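Local structure of ASCH domain (Vibrio cholerae TMA 21, 3S9X) at residues Y2-M6 with Y29-A34; R57-E63 with L148-F154; P74-Q80 with I92-V98. The protein is of unknown function but contains an ASCH domain, a member of the PUA-like superfamily, and so may bind RNA. All blocks are in the same frame, centred on the assembly; numbering follows the deposited sequence. Where two conformers were deposited one is given.

Contact 1 of 3, residues Y2-M6 with Y29-A34; sequences YFQGM and YTSFSA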
loop_
_atom_site.group_PDB
_atom_site.type_symbol
_atom_site.label_atom_id
_atom_site.label_comp_id
_atom_site.label_asym_id
_atom_site.label_seq_id
_atom_site.Cartn_x
_atom_site.Cartn_y
_atom_site.Cartn_z
ATOM N N TYR A 2 -15.825 1.924 13.406
ATOM C CA TYR A 2 -14.454 1.447 13.062
ATOM C C TYR A 2 -13.432 2.444 12.682
ATOM O O TYR A 2 -12.208 2.110 12.672
ATOM C CB TYR A 2 -14.547 0.442 11.890
ATOM C CG TYR A 2 -15.236 -0.877 12.217
ATOM C CD1 TYR A 2 -14.509 -1.888 12.785
ATOM C CD2 TYR A 2 -16.563 -1.109 11.960
ATOM C CE1 TYR A 2 -15.057 -3.144 13.042
ATOM C CE2 TYR A 2 -17.132 -2.354 12.297
ATOM C CZ TYR A 2 -16.379 -3.364 12.820
ATOM O OH TYR A 2 -16.905 -4.572 13.108
ATOM N N PHE A 3 -13.867 3.655 12.390
ATOM C CA PHE A 3 -12.911 4.649 11.915
ATOM C C PHE A 3 -13.214 6.081 12.348
ATOM O O PHE A 3 -13.016 7.071 11.622
ATOM C CB PHE A 3 -12.653 4.572 10.400
ATOM C CG PHE A 3 -13.885 4.654 9.572
ATOM C CD1 PHE A 3 -14.497 3.524 9.148
ATOM C CD2 PHE A 3 -14.354 5.869 9.120
ATOM C CE1 PHE A 3 -15.604 3.567 8.323
ATOM C CE2 PHE A 3 -15.451 5.924 8.256
ATOM C CZ PHE A 3 -16.125 4.759 7.896
ATOM N N GLN A 4 -13.669 6.235 13.594
ATOM C CA GLN A 4 -14.033 7.551 14.088
ATOM C C GLN A 4 -12.924 8.542 14.084
ATOM O O GLN A 4 -13.202 9.762 13.916
ATOM C CB GLN A 4 -14.619 7.365 15.503
ATOM C CG GLN A 4 -16.056 6.716 15.460
ATOM C CD GLN A 4 -16.709 6.624 16.802
ATOM O OE1 GLN A 4 -16.219 7.229 17.776
ATOM N NE2 GLN A 4 -17.811 5.863 16.891
ATOM N N GLY A 5 -11.682 8.085 14.282
ATOM C CA GLY A 5 -10.541 8.964 14.294
ATOM C C GLY A 5 -9.871 9.292 12.970
ATOM O O GLY A 5 -8.940 10.096 12.948
HETATM N N MSE A 6 -10.406 8.764 11.863
HETATM C CA MSE A 6 -9.792 8.997 10.555
HETATM C C MSE A 6 -9.932 10.506 10.272
HETATM O O MSE A 6 -10.923 11.158 10.495
HETATM C CB MSE A 6 -10.529 8.128 9.526
HETATM C CG MSE A 6 -9.930 8.261 8.129
HETATM SE SE MSE A 6 -10.815 7.119 6.848
HETATM C CE MSE A 6 -9.952 5.452 7.453
ATOM N N TYR A 29 -16.854 -5.021 6.049
ATOM C CA TYR A 29 -15.579 -4.394 6.270
ATOM C C TYR A 29 -15.315 -4.079 7.712
ATOM O O TYR A 29 -16.186 -3.516 8.407
ATOM C CB TYR A 29 -15.482 -3.108 5.470
ATOM C CG TYR A 29 -15.532 -3.321 3.963
ATOM C CD1 TYR A 29 -14.499 -3.933 3.284
ATOM C CD2 TYR A 29 -16.568 -2.858 3.223
ATOM C CE1 TYR A 29 -14.465 -4.018 1.935
ATOM C CE2 TYR A 29 -16.571 -2.914 1.831
ATOM C CZ TYR A 29 -15.479 -3.521 1.182
ATOM O OH TYR A 29 -15.481 -3.570 -0.220
ATOM N N THR A 30 -14.132 -4.440 8.179
ATOM C CA THR A 30 -13.682 -4.249 9.568
ATOM C C THR A 30 -12.338 -3.622 9.822
ATOM O O THR A 30 -11.956 -3.395 10.951
ATOM C CB THR A 30 -13.687 -5.664 10.297
ATOM O OG1 THR A 30 -12.737 -6.497 9.610
ATOM C CG2 THR A 30 -15.065 -6.313 10.197
ATOM N N SER A 31 -11.625 -3.336 8.715
ATOM C CA SER A 31 -10.215 -2.852 8.734
ATOM C C SER A 31 -10.038 -1.752 7.714
ATOM O O SER A 31 -10.338 -1.914 6.562
ATOM C CB SER A 31 -9.257 -4.014 8.532
ATOM O OG SER A 31 -7.919 -3.636 8.587
ATOM N N PHE A 32 -9.618 -0.603 8.220
ATOM C CA PHE A 32 -9.621 0.646 7.446
ATOM C C PHE A 32 -8.388 1.477 7.763
ATOM O O PHE A 32 -7.902 1.500 8.884
ATOM C CB PHE A 32 -10.868 1.535 7.818
ATOM C CG PHE A 32 -12.154 0.840 7.762
ATOM C CD1 PHE A 32 -12.910 0.851 6.587
ATOM C CD2 PHE A 32 -12.638 0.107 8.840
ATOM C CE1 PHE A 32 -14.134 0.260 6.549
ATOM C CE2 PHE A 32 -13.812 -0.530 8.790
ATOM C CZ PHE A 32 -14.625 -0.436 7.652
ATOM N N SER A 33 -7.898 2.192 6.748
ATOM C CA SER A 33 -6.852 3.196 6.965
ATOM C C SER A 33 -6.948 4.301 5.873
ATOM O O SER A 33 -7.728 4.160 4.914
ATOM C CB SER A 33 -5.504 2.537 6.848
ATOM O OG SER A 33 -5.198 2.097 5.548
ATOM N N ALA A 34 -6.160 5.350 6.072
ATOM C CA ALA A 34 -6.053 6.453 5.116
ATOM C C ALA A 34 -4.609 6.898 5.095
ATOM O O ALA A 34 -4.035 7.188 6.119
ATOM C CB ALA A 34 -6.999 7.659 5.487
HETATM O O HOH W 1 -9.793 2.549 11.319
#
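The loop 2-6 lies against the backbone that enters the edge strand 32-35. No direct hydrogen bond joins the two segments. Tyr29 meets the loop mainly through its carbonyl. Its O atom lies over a face of the Tyr2 ring, 4.2 Å from Tyr2 CE2. Its side chain leads away, and its hydroxyl hydrogen-bonds Glu94 and Tyr17. Thr30 makes a CH-pi contact: Thr30 CA sits 4.2 Å from the centroid of the Tyr2 ring, over its face. Thr30 O is 3.5 Å from Tyr2 CD1. Ser31 points away and hydrogen-bonds His78. Phe32 is the centre of the contact. The Phe3 ring turns its edge toward the face of Phe32, with centroids 4.9 Å apart and planes at 54°. On the Tyr2 side, Tyr2 CB comes within 3.3 Å of Phe32 CE2, and the two rings meet obliquely. One water donates to Tyr2 O at 2.8 Å and to Phe32 O at 3.3 Å, so the backbones are linked indirectly. Ser33 and Ala34 meet selenomethionine Met6. Its CE is 3.6 Å from Ser33 C and 4.0 Å from Phe32 CB, while Met6 CG is 4.0 Å from Ala34 CB. A type I turn from Phe3 to Met6, closed by Met6 N to Phe3 O at 3.1 Å, brings Phe3 and Met6 to the same strand. Residues 2-5 resemble the end of a TEV protease site and are probably part of an uncleaved tag. The aromatic cluster of Tyr2, Phe3 and Phe32 covers edge strand 32-35 beside helix 8-19 and is probably not native to the ASCH domain.

Contact 2 of 3, residues R57-E63 with L148-F154; sequences RASCSLE and LLVLEHF
Strands 58-62 and 148-154 run antiparallel, axes 4.5 Å apart at 152°. Ser59-Glu152 (Ser59 N to Glu152 O 3.0 Å, Glu152 N to Ser59 O 2.9 Å) and Ser61-Val150 are hydrogen-bonded pairs. Ala58-His153, Cys60-Leu151 and Leu62-Leu149 are non-hydrogen-bonded pairs. Three residues dominate. Val150 (chi1 t) hydrogen-bonds Ser61 twice: N to O 2.8 Å, O to N 3.1 Å. Glu63 (chi1 t) closes one end: its N hydrogen-bonds Leu148 O at 3.0 Å, its CG lies 3.8 Å from Val150 CG2, and its carboxylate hydrogen-bonds Ser67. Phe154 (chi1 p) closes the other: its N hydrogen-bonds Arg57 O at 3.0 Å, and its ring face lies on the backbone, CZ 3.5 Å from Ala58 N. Ala58 CB makes a CH-pi contact 4.1 Å from the His153 ring centroid. Opposite, two waters join Ser59 OG to Glu152, one weakly; a third joins Ser61 OG, also hydrogen-bonded to Tyr66, to Glu152 OE2. The face of Ala58, Cys60, Leu151 and His153 thus packs by carbon and ring contacts; the other holds water beside buried Val150.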
loop_
_atom_site.group_PDB
_atom_site.type_symbol
_atom_site.label_atom_id
_atom_site.label_comp_id
_atom_site.label_asym_id
_atom_site.label_seq_id
_atom_site.Cartn_x
_atom_site.Cartn_y
_atom_site.Cartn_z
ATOM N N ARG A 57 -1.091 -2.020 -8.767
ATOM C CA ARG A 57 -2.058 -2.968 -8.180
ATOM C C ARG A 57 -1.421 -3.788 -7.067
ATOM O O ARG A 57 -1.998 -4.781 -6.601
ATOM C CB ARG A 57 -2.595 -3.891 -9.303
ATOM C CG ARG A 57 -3.261 -3.155 -10.452
ATOM C CD ARG A 57 -3.771 -4.151 -11.486
ATOM N NE ARG A 57 -2.673 -4.945 -12.079
ATOM C CZ ARG A 57 -1.799 -4.533 -12.997
ATOM N NH1 ARG A 57 -0.830 -5.379 -13.380
ATOM N NH2 ARG A 57 -1.901 -3.305 -13.557
ATOM N N ALA A 58 -0.231 -3.372 -6.603
ATOM C CA ALA A 58 0.505 -4.134 -5.580
ATOM C C ALA A 58 1.482 -3.174 -4.939
ATOM O O ALA A 58 1.836 -2.107 -5.477
ATOM C CB ALA A 58 1.218 -5.326 -6.188
ATOM N N SER A 59 1.933 -3.562 -3.767
ATOM C CA SER A 59 2.960 -2.876 -3.003
ATOM C C SER A 59 3.662 -3.846 -2.103
ATOM O O SER A 59 3.193 -4.960 -1.939
ATOM C CB SER A 59 2.347 -1.757 -2.219
ATOM O OG SER A 59 1.537 -2.189 -1.158
ATOM N N CYS A 60 4.780 -3.430 -1.497
ATOM C CA CYS A 60 5.464 -4.293 -0.579
ATOM C C CYS A 60 6.116 -3.461 0.557
ATOM O O CYS A 60 6.181 -2.219 0.523
ATOM C CB CYS A 60 6.545 -5.097 -1.303
ATOM S SG CYS A 60 7.923 -4.201 -1.947
ATOM N N SER A 61 6.513 -4.190 1.595
ATOM C CA SER A 61 7.158 -3.624 2.754
ATOM C C SER A 61 8.056 -4.673 3.416
ATOM O O SER A 61 7.903 -5.858 3.190
ATOM C CB SER A 61 6.097 -3.171 3.730
ATOM O OG SER A 61 5.242 -4.185 4.204
ATOM N N LEU A 62 8.988 -4.225 4.257
ATOM C CA LEU A 62 9.839 -5.140 4.989
ATOM C C LEU A 62 9.072 -5.918 6.013
ATOM O O LEU A 62 8.358 -5.387 6.836
ATOM C CB LEU A 62 10.981 -4.424 5.676
ATOM C CG LEU A 62 11.977 -3.641 4.806
ATOM C CD1 LEU A 62 12.891 -2.803 5.717
ATOM C CD2 LEU A 62 12.799 -4.608 3.954
ATOM N N GLU A 63 9.229 -7.230 5.976
ATOM C CA GLU A 63 8.557 -8.079 6.979
ATOM C C GLU A 63 9.009 -7.794 8.429
ATOM O O GLU A 63 8.230 -7.962 9.362
ATOM C CB GLU A 63 8.806 -9.527 6.642
ATOM C CG GLU A 63 7.867 -10.443 7.394
ATOM C CD GLU A 63 8.373 -10.934 8.684
ATOM O OE1 GLU A 63 9.590 -10.884 8.948
ATOM O OE2 GLU A 63 7.498 -11.364 9.465
ATOM N N LEU A 148 13.100 -10.737 3.998
ATOM C CA LEU A 148 11.736 -10.998 3.562
ATOM C C LEU A 148 10.914 -9.737 3.424
ATOM O O LEU A 148 11.041 -8.836 4.242
ATOM C CB LEU A 148 11.014 -11.909 4.553
ATOM C CG LEU A 148 11.239 -13.380 4.522
ATOM C CD1 LEU A 148 10.480 -13.917 5.778
ATOM C CD2 LEU A 148 10.779 -14.005 3.139
ATOM N N LEU A 149 10.051 -9.747 2.409
ATOM C CA LEU A 149 9.062 -8.699 2.127
ATOM C C LEU A 149 7.669 -9.276 2.339
ATOM O O LEU A 149 7.471 -10.444 2.037
ATOM C CB LEU A 149 9.224 -8.153 0.720
ATOM C CG LEU A 149 10.606 -7.640 0.312
ATOM C CD1 LEU A 149 10.535 -7.135 -1.142
ATOM C CD2 LEU A 149 11.197 -6.669 1.297
ATOM N N VAL A 150 6.757 -8.390 2.745
ATOM C CA VAL A 150 5.347 -8.677 2.667
ATOM C C VAL A 150 4.787 -8.036 1.414
ATOM O O VAL A 150 4.920 -6.815 1.216
ATOM C CB VAL A 150 4.571 -8.239 3.943
ATOM C CG1 VAL A 150 3.045 -8.389 3.789
ATOM C CG2 VAL A 150 5.103 -8.980 5.192
ATOM N N LEU A 151 4.199 -8.876 0.568
ATOM C CA LEU A 151 3.617 -8.456 -0.735
ATOM C C LEU A 151 2.130 -8.309 -0.539
ATOM O O LEU A 151 1.460 -9.233 -0.018
ATOM C CB LEU A 151 3.851 -9.526 -1.765
ATOM C CG LEU A 151 5.335 -9.993 -1.949
ATOM C CD1 LEU A 151 5.389 -10.936 -3.165
ATOM C CD2 LEU A 151 6.371 -8.878 -2.099
ATOM N N GLU A 152 1.575 -7.174 -0.989
ATOM C CA GLU A 152 0.127 -6.940 -0.974
ATOM C C GLU A 152 -0.367 -6.675 -2.394
ATOM O O GLU A 152 0.304 -5.951 -3.161
ATOM C CB GLU A 152 -0.221 -5.724 -0.126
ATOM C CG GLU A 152 0.141 -5.877 1.296
ATOM C CD GLU A 152 0.048 -4.536 2.092
ATOM O OE1 GLU A 152 -1.000 -3.909 1.976
ATOM O OE2 GLU A 152 0.998 -4.273 2.849
ATOM N N HIS A 153 -1.448 -7.328 -2.787
ATOM C CA HIS A 153 -2.147 -6.989 -4.005
ATOM C C HIS A 153 -3.471 -6.329 -3.629
ATOM O O HIS A 153 -4.055 -6.648 -2.567
ATOM C CB HIS A 153 -2.380 -8.195 -4.871
ATOM C CG HIS A 153 -1.150 -8.732 -5.527
ATOM N ND1 HIS A 153 -0.196 -9.455 -4.877
ATOM C CD2 HIS A 153 -0.763 -8.660 -6.808
ATOM C CE1 HIS A 153 0.738 -9.815 -5.753
ATOM N NE2 HIS A 153 0.450 -9.299 -6.913
ATOM N N PHE A 154 -3.987 -5.460 -4.476
ATOM C CA PHE A 154 -5.178 -4.713 -4.157
ATOM C C PHE A 154 -5.896 -4.262 -5.468
ATOM O O PHE A 154 -5.307 -4.316 -6.544
ATOM C CB PHE A 154 -4.888 -3.540 -3.202
ATOM C CG PHE A 154 -3.794 -2.642 -3.689
ATOM C CD1 PHE A 154 -3.946 -1.782 -4.750
ATOM C CD2 PHE A 154 -2.535 -2.697 -3.075
ATOM C CE1 PHE A 154 -2.878 -0.929 -5.131
ATOM C CE2 PHE A 154 -1.497 -1.893 -3.477
ATOM C CZ PHE A 154 -1.695 -0.981 -4.499
HETATM O O HOH W 2 3.017 -2.156 1.238
HETATM O O HOH W 3 -0.957 -1.735 0.120
HETATM O O HOH W 4 3.400 -4.772 2.371
#

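Contact 3 of 3, residues P74-Q80 with I92-V98; sequences PQVGHLQ and IIEITSV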
loop_
_atom_site.group_PDB
_atom_site.type_symbol
_atom_site.label_atom_id
_atom_site.label_comp_id
_atom_site.label_asym_id
_atom_site.label_seq_id
_atom_site.Cartn_x
_atom_site.Cartn_y
_atom_site.Cartn_z
ATOM N N PRO A 74 -0.880 -6.645 7.192
ATOM C CA PRO A 74 -1.992 -6.329 6.296
ATOM C C PRO A 74 -2.929 -7.522 6.140
ATOM O O PRO A 74 -2.461 -8.659 6.181
ATOM C CB PRO A 74 -1.309 -5.964 5.006
ATOM C CG PRO A 74 -0.150 -6.720 4.975
ATOM C CD PRO A 74 0.384 -6.696 6.464
ATOM N N GLN A 75 -4.214 -7.243 5.978
ATOM C CA GLN A 75 -5.246 -8.253 5.883
ATOM C C GLN A 75 -6.020 -8.123 4.587
ATOM O O GLN A 75 -6.405 -7.025 4.173
ATOM C CB GLN A 75 -6.365 -8.026 6.960
ATOM C CG GLN A 75 -6.181 -8.449 8.252
ATOM C CD GLN A 75 -7.174 -7.848 9.229
ATOM O OE1 GLN A 75 -8.426 -7.597 8.963
ATOM N NE2 GLN A 75 -6.666 -7.642 10.425
ATOM N N VAL A 76 -6.314 -9.257 3.969
ATOM C CA VAL A 76 -7.290 -9.333 2.924
ATOM C C VAL A 76 -8.582 -8.655 3.352
ATOM O O VAL A 76 -9.033 -8.869 4.489
ATOM C CB VAL A 76 -7.482 -10.777 2.404
ATOM C CG1 VAL A 76 -8.628 -10.913 1.460
ATOM C CG2 VAL A 76 -6.160 -11.297 1.768
ATOM N N GLY A 77 -9.149 -7.833 2.468
ATOM C CA GLY A 77 -10.401 -7.150 2.738
ATOM C C GLY A 77 -10.246 -5.776 3.400
ATOM O O GLY A 77 -11.229 -4.989 3.523
ATOM N N HIS A 78 -9.032 -5.417 3.844
ATOM C CA HIS A 78 -8.757 -4.075 4.301
ATOM C C HIS A 78 -9.096 -3.024 3.222
ATOM O O HIS A 78 -8.720 -3.218 2.070
ATOM C CB HIS A 78 -7.257 -3.987 4.666
ATOM C CG HIS A 78 -6.850 -2.642 5.161
ATOM N ND1 HIS A 78 -6.956 -2.260 6.487
ATOM C CD2 HIS A 78 -6.227 -1.610 4.538
ATOM C CE1 HIS A 78 -6.471 -1.040 6.628
ATOM N NE2 HIS A 78 -6.004 -0.624 5.463
ATOM N N LEU A 79 -9.643 -1.896 3.656
ATOM C CA LEU A 79 -9.826 -0.751 2.801
ATOM C C LEU A 79 -8.881 0.387 3.222
ATOM O O LEU A 79 -8.809 0.765 4.365
ATOM C CB LEU A 79 -11.254 -0.192 2.935
ATOM C CG LEU A 79 -12.364 -1.085 2.419
ATOM C CD1 LEU A 79 -13.738 -0.459 2.734
ATOM C CD2 LEU A 79 -12.219 -1.278 0.907
ATOM N N GLN A 80 -8.184 0.907 2.221
ATOM C CA GLN A 80 -7.333 2.073 2.400
ATOM C C GLN A 80 -7.881 3.204 1.498
ATOM O O GLN A 80 -7.982 3.036 0.264
ATOM C CB GLN A 80 -5.867 1.826 2.088
ATOM C CG GLN A 80 -5.010 3.033 2.159
ATOM C CD GLN A 80 -3.558 2.844 1.861
ATOM O OE1 GLN A 80 -3.058 1.706 1.909
ATOM N NE2 GLN A 80 -2.846 3.963 1.565
ATOM N N ILE A 92 -10.061 4.593 -3.278
ATOM C CA ILE A 92 -10.082 3.647 -2.190
ATOM C C ILE A 92 -9.680 2.270 -2.781
ATOM O O ILE A 92 -10.264 1.868 -3.800
ATOM C CB ILE A 92 -11.451 3.543 -1.456
ATOM C CG1 ILE A 92 -11.893 4.930 -1.026
ATOM C CG2 ILE A 92 -11.383 2.575 -0.268
ATOM C CD1 ILE A 92 -13.222 5.012 -0.289
ATOM N N ILE A 93 -8.784 1.576 -2.091
ATOM C CA ILE A 93 -8.355 0.269 -2.468
ATOM C C ILE A 93 -8.757 -0.769 -1.457
ATOM O O ILE A 93 -8.900 -0.436 -0.267
ATOM C CB ILE A 93 -6.877 0.195 -2.778
ATOM C CG1 ILE A 93 -6.009 0.531 -1.559
ATOM C CG2 ILE A 93 -6.485 1.021 -4.005
ATOM C CD1 ILE A 93 -4.516 0.384 -1.679
ATOM N N GLU A 94 -8.948 -2.022 -1.919
ATOM C CA GLU A 94 -9.295 -3.164 -1.061
ATOM C C GLU A 94 -8.178 -4.190 -1.299
ATOM O O GLU A 94 -7.853 -4.560 -2.445
ATOM C CB GLU A 94 -10.638 -3.809 -1.475
ATOM C CG GLU A 94 -11.026 -4.947 -0.558
ATOM C CD GLU A 94 -12.392 -5.461 -0.836
ATOM O OE1 GLU A 94 -13.299 -4.702 -1.230
ATOM O OE2 GLU A 94 -12.600 -6.664 -0.510
ATOM N N ILE A 95 -7.554 -4.624 -0.213
ATOM C CA ILE A 95 -6.541 -5.661 -0.269
ATOM C C ILE A 95 -7.155 -6.992 -0.721
ATOM O O ILE A 95 -8.123 -7.437 -0.117
ATOM C CB ILE A 95 -5.822 -5.797 1.079
ATOM C CG1 ILE A 95 -5.062 -4.492 1.387
ATOM C CG2 ILE A 95 -4.889 -7.078 1.065
ATOM C CD1 ILE A 95 -4.141 -4.469 2.630
ATOM N N THR A 96 -6.517 -7.646 -1.700
ATOM C CA THR A 96 -7.015 -8.883 -2.259
ATOM C C THR A 96 -6.117 -10.103 -1.954
ATOM O O THR A 96 -6.627 -11.205 -1.920
ATOM C CB THR A 96 -7.245 -8.781 -3.798
ATOM O OG1 THR A 96 -5.998 -8.440 -4.335
ATOM C CG2 THR A 96 -8.324 -7.706 -4.139
ATOM N N SER A 97 -4.853 -9.893 -1.599
ATOM C CA SER A 97 -3.958 -10.971 -1.215
ATOM C C SER A 97 -2.767 -10.455 -0.481
ATOM O O SER A 97 -2.365 -9.306 -0.671
ATOM C CB SER A 97 -3.493 -11.786 -2.418
ATOM O OG SER A 97 -2.624 -11.100 -3.248
ATOM N N VAL A 98 -2.196 -11.292 0.361
ATOM C CA VAL A 98 -0.998 -11.000 1.180
ATOM C C VAL A 98 -0.107 -12.242 1.172
ATOM O O VAL A 98 -0.590 -13.375 1.302
ATOM C CB VAL A 98 -1.375 -10.613 2.599
ATOM C CG1 VAL A 98 -0.130 -10.338 3.448
ATOM C CG2 VAL A 98 -2.262 -9.421 2.633
#
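Strand 92-98 pairs antiparallel with 79-80, and the pairing extends into the turn before it. Gln80 and Ile93 form a hydrogen-bonded pair, Gln80 N to Ile93 O and Ile93 N to Gln80 O both 2.9 Å. Leu79 and Glu94 form the non-hydrogen-bonded pair. Ile95 N hydrogen-bonds His78 O at 2.9 Å, and Gly77 N hydrogen-bonds Ile95 O at 2.8 Å. A type II turn runs from Gln75 to His78. Gly77 takes phi 90°, where a CB would jam against the preceding carbonyl. Thr96 and Ser97 both face His153, a classic beta bulge. Ile95 is the main side chain here: Ile95 CD1 lies 4.0 Å from Pro74 CB and 3.8 Å from His78 CB. Pro74 CG also meets Val98 CG1 at 3.9 Å. Leu79 CD2 is 3.8 Å from Glu94 CB. His78 hydrogen-bonds Ser31 and Ser33, Gln80 the Asp35 carbonyl and Glu94 the Tyr29 hydroxyl. The hairpin is thus held by backbone hydrogen bonds and apolar contacts; these polar groups tie on the 29-35 region.

In the fold
All three contacts reach one mixed sheet, in the order 32-35, 79-83, 89-102, 148-158, 58-62. Contact 1 lies on the surface at one edge strand, its centre about 15 Å from the centre of the chain. Contacts 2 and 3 are partly buried, their centres about 7 and 9 Å from that point. Contact 2 holds the other edge strand. Contacts 2 and 3 are each strand pairings held by backbone hydrogen bonds, and their strands 148-158 and 89-102 are neighbours; contact 1 relies on side-chain packing and one water. Contact 3 bridges the others: Glu94 OE1 meets Tyr29 OH at 2.7 Å, and Thr96 N meets His153 O at 2.8 Å.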